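Local coordinates for protein glucose-resistance amylase regulator (Weissella paramesenteroides ATCC 33313, PDB 4RK6) that binds glucose in the cleft of its sugar-binding region and probably acts as a DNA-binding transcriptional repressor of the LacI family, at residues V16-H21 against T46-E50; P216-V222 against D278-N282. All coordinates share one frame. Residue numbers count along the deposited sequence, not the author numbering.

Interaction 1: V16-H21 against T46-E50; sequences VVPLIH and TYLDE
Two parallel strand ends, 16-18 and 46-48, pair Val-16/Thr-46, Val-17/Tyr-47 and Pro-18/Leu-48 (CA-CA 5.2, 4.8 and 4.9 Å); the axes of these short segments approach to 4.5 Å and cross at -44°. Three backbone hydrogen bonds alternate: Val-17 N to Thr-46 O (2.9 Å), Leu-48 N to Val-17 O (2.9 Å) and Leu-19 N to Leu-48 O (3.1 Å). Val-16 is also backbone-bonded to Phe-71 of strand 69-72, and Thr-46 to Val-15, whose O takes a weak bond from Thr-46 OG1. Pro-18 has no amide hydrogen; Pro-18 O accepts a weak bond from His-21 ND1 (2.9 Å; chi1 p), which reaches Leu-19 O weakly (3.2 Å). On one face Val-16 CG1 meets Leu-48 CB (3.7 Å) under helix 52-64; on the other Val-17 CG1 touches Tyr-47 CE1 (3.7 Å), with Leu-19 CD2 4.0 Å from Tyr-47 CB. Asp-49 OD2 bonds His-54 ND1 and, weakly, Tyr-33 OH of the second subunit; Asp-49 OD1 accepts from Asp-51 N, Asp-49 O from Gln-55 NE2. Helix 24-39 completes this first beta-alpha-beta crossover of a Rossmann-like, periplasmic-binding-protein subdomain. Backbone bonding thus fixes the register, while side chains add mainly apolar packing.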
loop_
_atom_site.group_PDB
_atom_site.type_symbol
_atom_site.label_atom_id
_atom_site.label_comp_id
_atom_site.label_asym_id
_atom_site.label_seq_id
_atom_site.Cartn_x
_atom_site.Cartn_y
_atom_site.Cartn_z
ATOM N N VAL A 16 -14.588 -5.483 -6.636
ATOM C CA VAL A 16 -15.095 -4.673 -5.530
ATOM C C VAL A 16 -14.086 -4.825 -4.405
ATOM O O VAL A 16 -13.842 -5.918 -3.901
ATOM C CB VAL A 16 -16.517 -5.097 -5.085
ATOM C CG1 VAL A 16 -16.998 -4.254 -3.902
ATOM C CG2 VAL A 16 -17.505 -4.948 -6.222
ATOM N N VAL A 17 -13.489 -3.696 -4.033
ATOM C CA VAL A 17 -12.443 -3.622 -3.012
ATOM C C VAL A 17 -12.977 -2.828 -1.808
ATOM O O VAL A 17 -13.611 -1.792 -1.985
ATOM C CB VAL A 17 -11.205 -2.895 -3.567
ATOM C CG1 VAL A 17 -10.054 -2.895 -2.568
ATOM C CG2 VAL A 17 -10.772 -3.529 -4.889
ATOM N N PRO A 18 -12.746 -3.325 -0.595
ATOM C CA PRO A 18 -13.153 -2.523 0.573
ATOM C C PRO A 18 -12.339 -1.233 0.700
ATOM O O PRO A 18 -11.157 -1.201 0.338
ATOM C CB PRO A 18 -12.886 -3.449 1.765
ATOM C CG PRO A 18 -11.933 -4.481 1.283
ATOM C CD PRO A 18 -12.016 -4.550 -0.217
ATOM N N LEU A 19 -12.965 -0.165 1.187
ATOM C CA LEU A 19 -12.230 1.084 1.423
ATOM C C LEU A 19 -11.043 0.859 2.366
ATOM O O LEU A 19 -9.957 1.401 2.151
ATOM C CB LEU A 19 -13.139 2.181 1.985
ATOM C CG LEU A 19 -13.630 3.268 1.019
ATOM C CD1 LEU A 19 -14.255 4.383 1.842
ATOM C CD2 LEU A 19 -12.524 3.823 0.125
ATOM N N ILE A 20 -11.260 0.045 3.395
ATOM C CA ILE A 20 -10.230 -0.295 4.376
ATOM C C ILE A 20 -9.630 -1.667 4.052
ATOM O O ILE A 20 -10.240 -2.705 4.334
ATOM C CB ILE A 20 -10.822 -0.313 5.804
ATOM C CG1 ILE A 20 -11.466 1.041 6.139
ATOM C CG2 ILE A 20 -9.748 -0.665 6.829
ATOM C CD1 ILE A 20 -12.481 0.973 7.262
ATOM N N HIS A 21 -8.433 -1.676 3.474
ATOM C CA HIS A 21 -7.804 -2.928 3.046
ATOM C C HIS A 21 -6.302 -2.929 3.295
ATOM O O HIS A 21 -5.651 -1.888 3.181
ATOM C CB HIS A 21 -8.075 -3.173 1.554
ATOM C CG HIS A 21 -7.610 -2.062 0.657
ATOM N ND1 HIS A 21 -8.281 -0.861 0.549
ATOM C CD2 HIS A 21 -6.547 -1.973 -0.181
ATOM C CE1 HIS A 21 -7.651 -0.081 -0.312
ATOM N NE2 HIS A 21 -6.598 -0.732 -0.771
ATOM N N THR A 46 -13.812 -0.745 -8.227
ATOM C CA THR A 46 -14.731 0.082 -7.479
ATOM C C THR A 46 -14.456 -0.188 -5.999
ATOM O O THR A 46 -14.033 -1.280 -5.624
ATOM C CB THR A 46 -16.214 -0.231 -7.838
ATOM O OG1 THR A 46 -16.521 -1.590 -7.496
ATOM C CG2 THR A 46 -16.487 0.001 -9.314
ATOM N N TYR A 47 -14.683 0.819 -5.156
ATOM C CA TYR A 47 -14.563 0.660 -3.713
ATOM C C TYR A 47 -15.933 0.575 -3.059
ATOM O O TYR A 47 -16.942 1.066 -3.593
ATOM C CB TYR A 47 -13.736 1.788 -3.091
ATOM C CG TYR A 47 -12.284 1.719 -3.476
ATOM C CD1 TYR A 47 -11.415 0.842 -2.842
ATOM C CD2 TYR A 47 -11.776 2.520 -4.496
ATOM C CE1 TYR A 47 -10.078 0.770 -3.197
ATOM C CE2 TYR A 47 -10.439 2.450 -4.862
ATOM C CZ TYR A 47 -9.594 1.575 -4.207
ATOM O OH TYR A 47 -8.266 1.496 -4.558
ATOM N N LEU A 48 -15.962 -0.106 -1.923
ATOM C CA LEU A 48 -17.196 -0.329 -1.179
ATOM C C LEU A 48 -16.993 0.090 0.274
ATOM O O LEU A 48 -16.066 -0.394 0.938
ATOM C CB LEU A 48 -17.575 -1.806 -1.235
ATOM C CG LEU A 48 -19.022 -2.124 -0.876
ATOM C CD1 LEU A 48 -19.907 -1.888 -2.091
ATOM C CD2 LEU A 48 -19.130 -3.556 -0.394
ATOM N N ASP A 49 -17.846 0.991 0.762
ATOM C CA ASP A 49 -17.815 1.373 2.184
ATOM C C ASP A 49 -18.922 0.631 2.949
ATOM O O ASP A 49 -19.510 -0.313 2.415
ATOM C CB ASP A 49 -17.843 2.909 2.378
ATOM C CG ASP A 49 -19.119 3.574 1.880
ATOM O OD1 ASP A 49 -20.132 2.896 1.595
ATOM O OD2 ASP A 49 -19.106 4.821 1.782
ATOM N N GLU A 50 -19.194 1.036 4.187
ATOM C CA GLU A 50 -20.127 0.308 5.056
ATOM C C GLU A 50 -21.559 0.858 5.003
ATOM O O GLU A 50 -22.409 0.449 5.789
ATOM C CB GLU A 50 -19.604 0.333 6.502
ATOM C CG GLU A 50 -19.950 -0.904 7.320
ATOM C CD GLU A 50 -19.150 -2.123 6.905
ATOM O OE1 GLU A 50 -17.903 -2.053 6.933
ATOM O OE2 GLU A 50 -19.770 -3.150 6.558
#

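Interaction 2: P216-V222 against D278-N282; sequences PEDLSIV and DSVLN
Pro-216, which follows a cis peptide bond, lays its ring over the 278-281 backbone: Pro-216 CD is 3.5 Å from Asp-278 O, and Pro-216 CB 3.5 Å from Ser-279 O and 4.1 Å from Leu-281 CB. The nearest CA pairs are Pro-216/Ser-279 (5.0 Å) and Ser-220/Val-280 (4.5 Å). The chain then turns, Leu-219 N bonding Pro-216 O (3.1 Å), and extends into strand 220-222. Ser-220 OG (chi1 m) accepts from Leu-281 N (2.9 Å), and Ile-221 N donates to Ser-279 O (2.8 Å), which also lies 3.3 Å from Ser-220 CA in a CA-H...O contact. Ser-279, in p, returns a bond from OG to Ile-221 O (2.6 Å); the same hydroxyl is bonded to Thr-238 N. Beyond it, Val-222 CG2 packs on Val-280 CG2 (3.7 Å), and both valines also touch Leu-121 of helix 110-123. The contact fastens the irregular segment after strand 267-275 to the start of inner strand 220-223 in the C-terminal subdomain. Two of the three cross-bonds use a serine hydroxyl, one as acceptor and one as donor.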
loop_
_atom_site.group_PDB
_atom_site.type_symbol
_atom_site.label_atom_id
_atom_site.label_comp_id
_atom_site.label_asym_id
_atom_site.label_seq_id
_atom_site.Cartn_x
_atom_site.Cartn_y
_atom_site.Cartn_z
ATOM N N PRO A 216 13.691 -11.525 18.052
ATOM C CA PRO A 216 12.805 -12.530 18.689
ATOM C C PRO A 216 13.127 -12.898 20.146
ATOM O O PRO A 216 12.386 -13.672 20.743
ATOM C CB PRO A 216 13.020 -13.763 17.821
ATOM C CG PRO A 216 14.435 -13.629 17.363
ATOM C CD PRO A 216 14.640 -12.151 17.111
ATOM N N GLU A 217 14.194 -12.336 20.705
ATOM C CA GLU A 217 14.663 -12.725 22.054
ATOM C C GLU A 217 13.518 -12.664 23.052
ATOM O O GLU A 217 13.374 -13.546 23.891
ATOM C CB GLU A 217 15.803 -11.799 22.536
ATOM C CG GLU A 217 17.172 -12.047 21.908
ATOM C CD GLU A 217 17.196 -11.903 20.391
ATOM O OE1 GLU A 217 17.721 -12.826 19.730
ATOM O OE2 GLU A 217 16.684 -10.888 19.849
ATOM N N ASP A 218 12.710 -11.604 22.968
ATOM C CA ASP A 218 11.660 -11.343 23.952
ATOM C C ASP A 218 10.258 -11.675 23.473
ATOM O O ASP A 218 9.311 -11.587 24.244
ATOM C CB ASP A 218 11.733 -9.885 24.388
ATOM C CG ASP A 218 13.067 -9.547 25.042
ATOM O OD1 ASP A 218 13.481 -10.302 25.948
ATOM O OD2 ASP A 218 13.708 -8.553 24.647
ATOM N N LEU A 219 10.131 -12.038 22.200
ATOM C CA LEU A 219 8.851 -12.398 21.573
ATOM C C LEU A 219 9.116 -12.869 20.160
ATOM O O LEU A 219 9.689 -12.120 19.374
ATOM C CB LEU A 219 7.884 -11.211 21.501
ATOM C CG LEU A 219 6.539 -11.512 20.823
ATOM C CD1 LEU A 219 5.717 -12.492 21.639
ATOM C CD2 LEU A 219 5.740 -10.230 20.538
ATOM N N SER A 220 8.707 -14.099 19.852
ATOM C CA SER A 220 8.736 -14.612 18.490
ATOM C C SER A 220 7.469 -14.194 17.732
ATOM O O SER A 220 6.392 -14.100 18.323
ATOM C CB SER A 220 8.872 -16.142 18.523
ATOM O OG SER A 220 10.187 -16.532 18.926
ATOM N N ILE A 221 7.589 -13.963 16.417
ATOM C CA ILE A 221 6.455 -13.519 15.628
ATOM C C ILE A 221 6.431 -14.267 14.308
ATOM O O ILE A 221 7.481 -14.427 13.665
ATOM C CB ILE A 221 6.491 -11.991 15.331
ATOM C CG1 ILE A 221 6.522 -11.155 16.603
ATOM C CG2 ILE A 221 5.295 -11.553 14.485
ATOM C CD1 ILE A 221 6.858 -9.701 16.312
ATOM N N VAL A 222 5.237 -14.704 13.915
ATOM C CA VAL A 222 4.973 -15.161 12.551
ATOM C C VAL A 222 3.773 -14.382 12.029
ATOM O O VAL A 222 2.759 -14.254 12.721
ATOM C CB VAL A 222 4.701 -16.677 12.445
ATOM C CG1 VAL A 222 4.399 -17.054 10.997
ATOM C CG2 VAL A 222 5.869 -17.489 12.969
ATOM N N ASP A 278 13.787 -14.076 10.320
ATOM C CA ASP A 278 14.598 -13.755 11.502
ATOM C C ASP A 278 13.814 -13.455 12.781
ATOM O O ASP A 278 14.385 -13.022 13.774
ATOM C CB ASP A 278 15.528 -12.578 11.164
ATOM C CG ASP A 278 16.513 -12.922 10.066
ATOM O OD1 ASP A 278 17.040 -14.046 10.068
ATOM O OD2 ASP A 278 16.762 -12.077 9.198
ATOM N N SER A 279 12.522 -13.746 12.790
ATOM C CA SER A 279 11.674 -13.324 13.900
ATOM C C SER A 279 11.187 -14.442 14.813
ATOM O O SER A 279 10.282 -14.209 15.614
ATOM C CB SER A 279 10.472 -12.519 13.372
ATOM O OG SER A 279 9.610 -13.315 12.586
ATOM N N VAL A 280 11.784 -15.639 14.713
ATOM C CA VAL A 280 11.412 -16.742 15.601
ATOM C C VAL A 280 12.625 -17.359 16.282
ATOM O O VAL A 280 13.609 -17.681 15.640
ATOM C CB VAL A 280 10.635 -17.850 14.837
ATOM C CG1 VAL A 280 10.259 -18.974 15.781
ATOM C CG2 VAL A 280 9.382 -17.252 14.187
ATOM N N LEU A 281 12.508 -17.561 17.584
ATOM C CA LEU A 281 13.551 -18.185 18.398
ATOM C C LEU A 281 13.132 -19.613 18.750
ATOM O O LEU A 281 11.964 -19.869 19.056
ATOM C CB LEU A 281 13.724 -17.370 19.682
ATOM C CG LEU A 281 15.009 -17.577 20.493
ATOM C CD1 LEU A 281 16.187 -16.939 19.777
ATOM C CD2 LEU A 281 14.856 -17.007 21.902
ATOM N N ASN A 282 14.085 -20.537 18.679
ATOM C CA ASN A 282 13.896 -21.886 19.203
ATOM C C ASN A 282 14.133 -21.864 20.720
ATOM O O ASN A 282 15.227 -21.512 21.171
ATOM C CB ASN A 282 14.861 -22.857 18.523
ATOM C CG ASN A 282 14.639 -24.300 18.958
ATOM O OD1 ASN A 282 14.983 -24.677 20.058
ATOM N ND2 ASN A 282 14.032 -25.098 18.099
#

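Interactions 1 and 2 sit on opposite sides of the chain's centre, their own centres 34 Å apart and their nearest atoms about 17 Å apart, so they do not touch. Their strands belong to the sheets of the two subdomains, interaction 1 to the N-terminal and interaction 2 to the C-terminal one. Glucose lies between them: the side chain of His-21 in interaction 1 is about 7 Å from the sugar, that of Val-222 in interaction 2 about 12 Å. The chain just after each first segment supplies pocket residues, Thr-22 and Phe-24 after 16-21, Ile-224 and Asp-225 after 216-222. Interaction 1 also meets the second subunit, whereas no other chain of the assembly touches interaction 2.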